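Local atomic coordinates of nucleoprotein (Rift valley fever virus, PDB entry 3OV9), a protein that encapsidates the single-stranded viral RNA genome, assembling into ring-shaped hexamers and shielding the RNA from nucleases. Residues 56-61 with 105-110; 67-72 with 82-87. All coordinates share one frame; numbering follows the deposited sequence.

Interaction 1 of 2, residues 56-61 with 105-110; sequences KMIVLA and SRVAAA
Ile-58 and Ala-108 mark the closest backbone approach of two short helical segments, their CA atoms 5.1 Å apart; next come the CA atoms of Ala-61 and Ser-105, separated by 5.8 Å. The axes of 56-61 and 105-110 come within 8.4 Å and their N-to-C directions differ by 112°, so the helices cross steeply and slightly more antiparallel than parallel. An approach this near is consistent with the small residues at the crossing: the CB of Ala-61 faces the backbone N of Ser-105 at 4.3 Å, and Ala-108 offers its CA and, somewhat farther off, its CB methyl.

Both atoms are met by Ile-58, whose CG1 lies 3.8 Å from CA and 4.2 Å from CB of Ala-108. In Ile-58, CG1 is anti to the carbonyl carbon (chi1 -68°), a setting that carries this branch toward helix 104-110 although the CB itself leaves the backbone at a slant to the contact. The same CG1 touches CG1 of Val-107 at 3.9 Å, and the two side chains cross obliquely. Val-107 has its CG1 anti to the backbone N (chi1 175°), which places this one methyl against Ile-58 and also near CB of Met-57, a looser contact at 4.4 Å.

Helices 50-63 and 104-110 belong to the orthogonal helical bundle of the phlebovirus nucleoprotein, and the 241 Å² buried between the two segments is held by apolar packing without a hydrogen bond across. Helix 35-46 covers part of the seam, with Leu-42 touching both Met-57 and Val-107, while Phe-11 of a second subunit packs on Ile-58.

Ser-105 and Arg-106, probably RNA-binding as in related nucleoproteins, sit on the second segment. The N of Ser-105 is hydrogen-bonded to OD1 of Asn-66.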
# COMPACT_ATOMS: atom_id res chain seq x y z
N LYS A 56 27.75 34.38 -4.90
CA LYS A 56 27.50 33.33 -5.89
C LYS A 56 26.64 32.22 -5.30
O LYS A 56 25.68 31.77 -5.93
CB LYS A 56 28.81 32.72 -6.40
CG LYS A 56 29.63 33.62 -7.29
CD LYS A 56 30.72 32.82 -7.99
CE LYS A 56 31.75 33.73 -8.62
NZ LYS A 56 32.85 32.95 -9.25
N MET A 57 27.00 31.79 -4.09
CA MET A 57 26.29 30.71 -3.42
C MET A 57 24.85 31.09 -3.06
O MET A 57 23.96 30.23 -3.07
CB MET A 57 27.06 30.24 -2.18
CG MET A 57 28.28 29.37 -2.53
SD MET A 57 29.16 28.67 -1.12
CE MET A 57 30.16 30.07 -0.63
N ILE A 58 24.61 32.37 -2.77
CA ILE A 58 23.26 32.86 -2.50
C ILE A 58 22.41 32.85 -3.78
O ILE A 58 21.27 32.39 -3.76
CB ILE A 58 23.27 34.25 -1.81
CG1 ILE A 58 23.85 34.13 -0.39
CG2 ILE A 58 21.86 34.85 -1.75
CD1 ILE A 58 24.23 35.45 0.27
N VAL A 59 22.98 33.33 -4.88
CA VAL A 59 22.31 33.27 -6.19
C VAL A 59 21.99 31.82 -6.55
O VAL A 59 20.88 31.51 -7.00
CB VAL A 59 23.15 33.96 -7.30
CG1 VAL A 59 22.52 33.75 -8.68
CG2 VAL A 59 23.29 35.44 -7.01
N LEU A 60 22.96 30.94 -6.30
CA LEU A 60 22.80 29.51 -6.50
C LEU A 60 21.66 28.93 -5.66
O LEU A 60 20.82 28.19 -6.17
CB LEU A 60 24.13 28.81 -6.17
CG LEU A 60 24.54 27.49 -6.82
CD1 LEU A 60 24.37 27.52 -8.33
CD2 LEU A 60 25.97 27.16 -6.44
N ALA A 61 21.64 29.27 -4.37
CA ALA A 61 20.59 28.81 -3.46
C ALA A 61 19.20 29.25 -3.90
O ALA A 61 18.25 28.47 -3.84
CB ALA A 61 20.87 29.31 -2.04
N SER A 105 21.77 27.00 1.52
CA SER A 105 20.67 27.65 2.24
C SER A 105 21.17 28.37 3.50
O SER A 105 20.67 29.43 3.85
CB SER A 105 19.58 26.64 2.62
OG SER A 105 18.89 26.18 1.47
N ARG A 106 22.16 27.77 4.17
CA ARG A 106 22.74 28.36 5.38
C ARG A 106 23.51 29.65 5.08
O ARG A 106 23.49 30.59 5.88
CB ARG A 106 23.62 27.35 6.11
CG ARG A 106 22.81 26.30 6.84
CD ARG A 106 23.68 25.22 7.47
NE ARG A 106 22.86 24.19 8.10
CZ ARG A 106 23.34 23.16 8.79
NH1 ARG A 106 24.65 23.00 8.95
NH2 ARG A 106 22.50 22.29 9.33
N VAL A 107 24.19 29.69 3.94
CA VAL A 107 24.87 30.92 3.51
C VAL A 107 23.85 32.05 3.31
O VAL A 107 24.05 33.16 3.82
CB VAL A 107 25.72 30.69 2.23
CG1 VAL A 107 26.33 32.01 1.74
CG2 VAL A 107 26.83 29.67 2.51
N ALA A 108 22.77 31.76 2.59
CA ALA A 108 21.70 32.74 2.37
C ALA A 108 21.07 33.22 3.68
O ALA A 108 20.77 34.40 3.83
CB ALA A 108 20.63 32.15 1.45
N ALA A 109 20.89 32.29 4.62
CA ALA A 109 20.25 32.60 5.90
C ALA A 109 21.15 33.44 6.81
O ALA A 109 20.68 34.38 7.46
CB ALA A 109 19.82 31.33 6.60
N ALA A 110 22.43 33.09 6.86
CA ALA A 110 23.38 33.79 7.72
C ALA A 110 23.64 35.20 7.20
O ALA A 110 24.00 36.08 7.98
CB ALA A 110 24.67 33.02 7.83

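Interaction 2 of 2, residues 67-72 with 82-87; sequences KPRRMM and TVEALI
Pro-68 and Met-72 of 67-72, the segment of the short helix, pack against Val-83 and Ile-87 of helix 77-90, joining two successive helices across the loop between them. The first segment also carries Lys-67, the N-cap of the short helix and probably RNA-binding, as in related nucleoproteins. The apolar part centres on CD1 of Ile-87, which touches CB of Pro-68 at 3.7 Å and SD of Met-72 at 3.6 Å. Met-72 and Val-83 run alongside each other with opposite sense, CG of Met-72 being 3.8 Å from CG1 of Val-83. A bend at chi3 (71°) then turns CE of Met-72 to within 3.3 Å of OE1 of Glu-84.

On the outer side, Arg-69 reaches across to Glu-84. Its NH1 stands 2.8 Å from OE1 of Glu-84 in a salt bridge whose hydrogen bond is weak, with an N-H...O angle of 129°. The guanidinium and carboxylate planes are turned 69° apart, so the groups do not meet as a flat, two-pronged pair. The other oxygen, OE2, is reached through a water that accepts from NH2 of Arg-69 and donates to OE2 of Glu-84; this water lies at the guanidinium edge, in plane. CD1 of Ile-87 lies over one guanidinium face, displaced from its centre. Leu-60 of helix 50-63 touches Val-83 from within the fold, and Phe-28 of a second subunit packs on the same valine.

The charged pair is therefore joined by one bent direct bond and one water bridge, beside an apolar core; the nearby carboxylate would be expected to stabilise the positive charge of Arg-69.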
# COMPACT_ATOMS: atom_id res chain seq x y z
N LYS A 67 20.73 21.58 -3.30
CA LYS A 67 21.38 20.31 -3.65
C LYS A 67 22.44 20.49 -4.74
O LYS A 67 22.16 20.29 -5.92
CB LYS A 67 20.34 19.26 -4.06
CG LYS A 67 19.35 18.88 -2.97
CD LYS A 67 18.46 17.74 -3.41
CE LYS A 67 17.59 17.23 -2.26
NZ LYS A 67 16.44 18.14 -1.98
N PRO A 68 23.67 20.86 -4.34
CA PRO A 68 24.74 21.20 -5.29
C PRO A 68 25.11 20.07 -6.27
O PRO A 68 25.42 20.35 -7.42
CB PRO A 68 25.93 21.53 -4.38
CG PRO A 68 25.31 21.95 -3.10
CD PRO A 68 24.12 21.07 -2.95
N ARG A 69 25.08 18.83 -5.81
CA ARG A 69 25.40 17.69 -6.68
C ARG A 69 24.30 17.45 -7.71
O ARG A 69 24.59 17.09 -8.86
CB ARG A 69 25.69 16.42 -5.87
CG ARG A 69 27.06 16.41 -5.19
CD ARG A 69 28.21 16.33 -6.20
NE ARG A 69 29.50 16.56 -5.55
CZ ARG A 69 30.65 16.74 -6.20
NH1 ARG A 69 30.70 16.71 -7.52
NH2 ARG A 69 31.77 16.94 -5.51
N ARG A 70 23.05 17.65 -7.30
CA ARG A 70 21.89 17.46 -8.17
C ARG A 70 21.81 18.53 -9.27
O ARG A 70 21.59 18.21 -10.43
CB ARG A 70 20.59 17.44 -7.36
CG ARG A 70 19.32 17.21 -8.19
CD ARG A 70 18.06 17.54 -7.41
NE ARG A 70 17.48 16.37 -6.75
CZ ARG A 70 16.40 16.40 -5.97
NH1 ARG A 70 15.77 17.55 -5.74
NH2 ARG A 70 15.94 15.28 -5.42
N MET A 71 22.01 19.79 -8.88
CA MET A 71 21.92 20.91 -9.83
C MET A 71 23.00 20.83 -10.92
O MET A 71 22.78 21.27 -12.05
CB MET A 71 21.95 22.27 -9.11
CG MET A 71 23.26 22.61 -8.41
SD MET A 71 23.22 24.18 -7.51
CE MET A 71 22.03 23.81 -6.22
N MET A 72 24.15 20.26 -10.57
CA MET A 72 25.27 20.08 -11.50
C MET A 72 24.94 19.17 -12.67
O MET A 72 25.56 19.27 -13.74
CB MET A 72 26.49 19.52 -10.76
CG MET A 72 27.37 20.57 -10.11
SD MET A 72 28.61 19.84 -9.01
CE MET A 72 29.73 19.07 -10.17
N THR A 82 32.22 25.82 -11.85
CA THR A 82 32.17 26.80 -10.77
C THR A 82 31.62 26.16 -9.50
O THR A 82 32.18 26.34 -8.42
CB THR A 82 31.34 28.05 -11.18
OG1 THR A 82 31.98 28.70 -12.28
CG2 THR A 82 31.23 29.04 -10.02
N VAL A 83 30.53 25.40 -9.65
CA VAL A 83 29.88 24.75 -8.51
C VAL A 83 30.77 23.65 -7.93
O VAL A 83 30.92 23.54 -6.71
CB VAL A 83 28.48 24.21 -8.88
CG1 VAL A 83 27.83 23.50 -7.70
CG2 VAL A 83 27.59 25.35 -9.35
N GLU A 84 31.39 22.85 -8.81
CA GLU A 84 32.35 21.82 -8.40
C GLU A 84 33.45 22.41 -7.52
O GLU A 84 33.78 21.85 -6.47
CB GLU A 84 32.94 21.11 -9.63
CG GLU A 84 34.13 20.17 -9.35
CD GLU A 84 33.73 18.83 -8.72
OE1 GLU A 84 32.53 18.59 -8.49
OE2 GLU A 84 34.64 18.02 -8.45
N ALA A 85 34.01 23.54 -7.96
CA ALA A 85 35.06 24.22 -7.21
C ALA A 85 34.55 24.74 -5.86
O ALA A 85 35.26 24.67 -4.86
CB ALA A 85 35.65 25.36 -8.03
N LEU A 86 33.32 25.25 -5.85
CA LEU A 86 32.69 25.74 -4.61
C LEU A 86 32.47 24.61 -3.60
O LEU A 86 32.66 24.81 -2.40
CB LEU A 86 31.37 26.46 -4.90
CG LEU A 86 31.42 27.86 -5.52
CD1 LEU A 86 30.01 28.32 -5.89
CD2 LEU A 86 32.10 28.88 -4.60
N ILE A 87 32.06 23.45 -4.09
CA ILE A 87 31.85 22.28 -3.23
C ILE A 87 33.16 21.85 -2.57
O ILE A 87 33.20 21.62 -1.36
CB ILE A 87 31.23 21.08 -4.00
CG1 ILE A 87 29.81 21.41 -4.45
CG2 ILE A 87 31.25 19.81 -3.14
CD1 ILE A 87 29.26 20.47 -5.51
O HOH W 1 34.49 16.88 -6.04

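From the N terminus, the chain runs through helix 50-63, which supplies 56-61, into the short helix 68-71, then helix 77-90, and finally helix 104-110. Interaction 2 closes a small loop, with 9 residues between 67-72 and 82-87, nested inside the 43-residue loop closed by interaction 1. Their centres are 13 Å apart on the same side of the chain's centre, and they touch directly: CD1 of Leu-60 lies 3.6 Å from SD of Met-71, and CG of Met-57 lies 3.9 Å from CD1 of Leu-86. Helix 50-63 thus joins both contacts, and each also meets the second subunit.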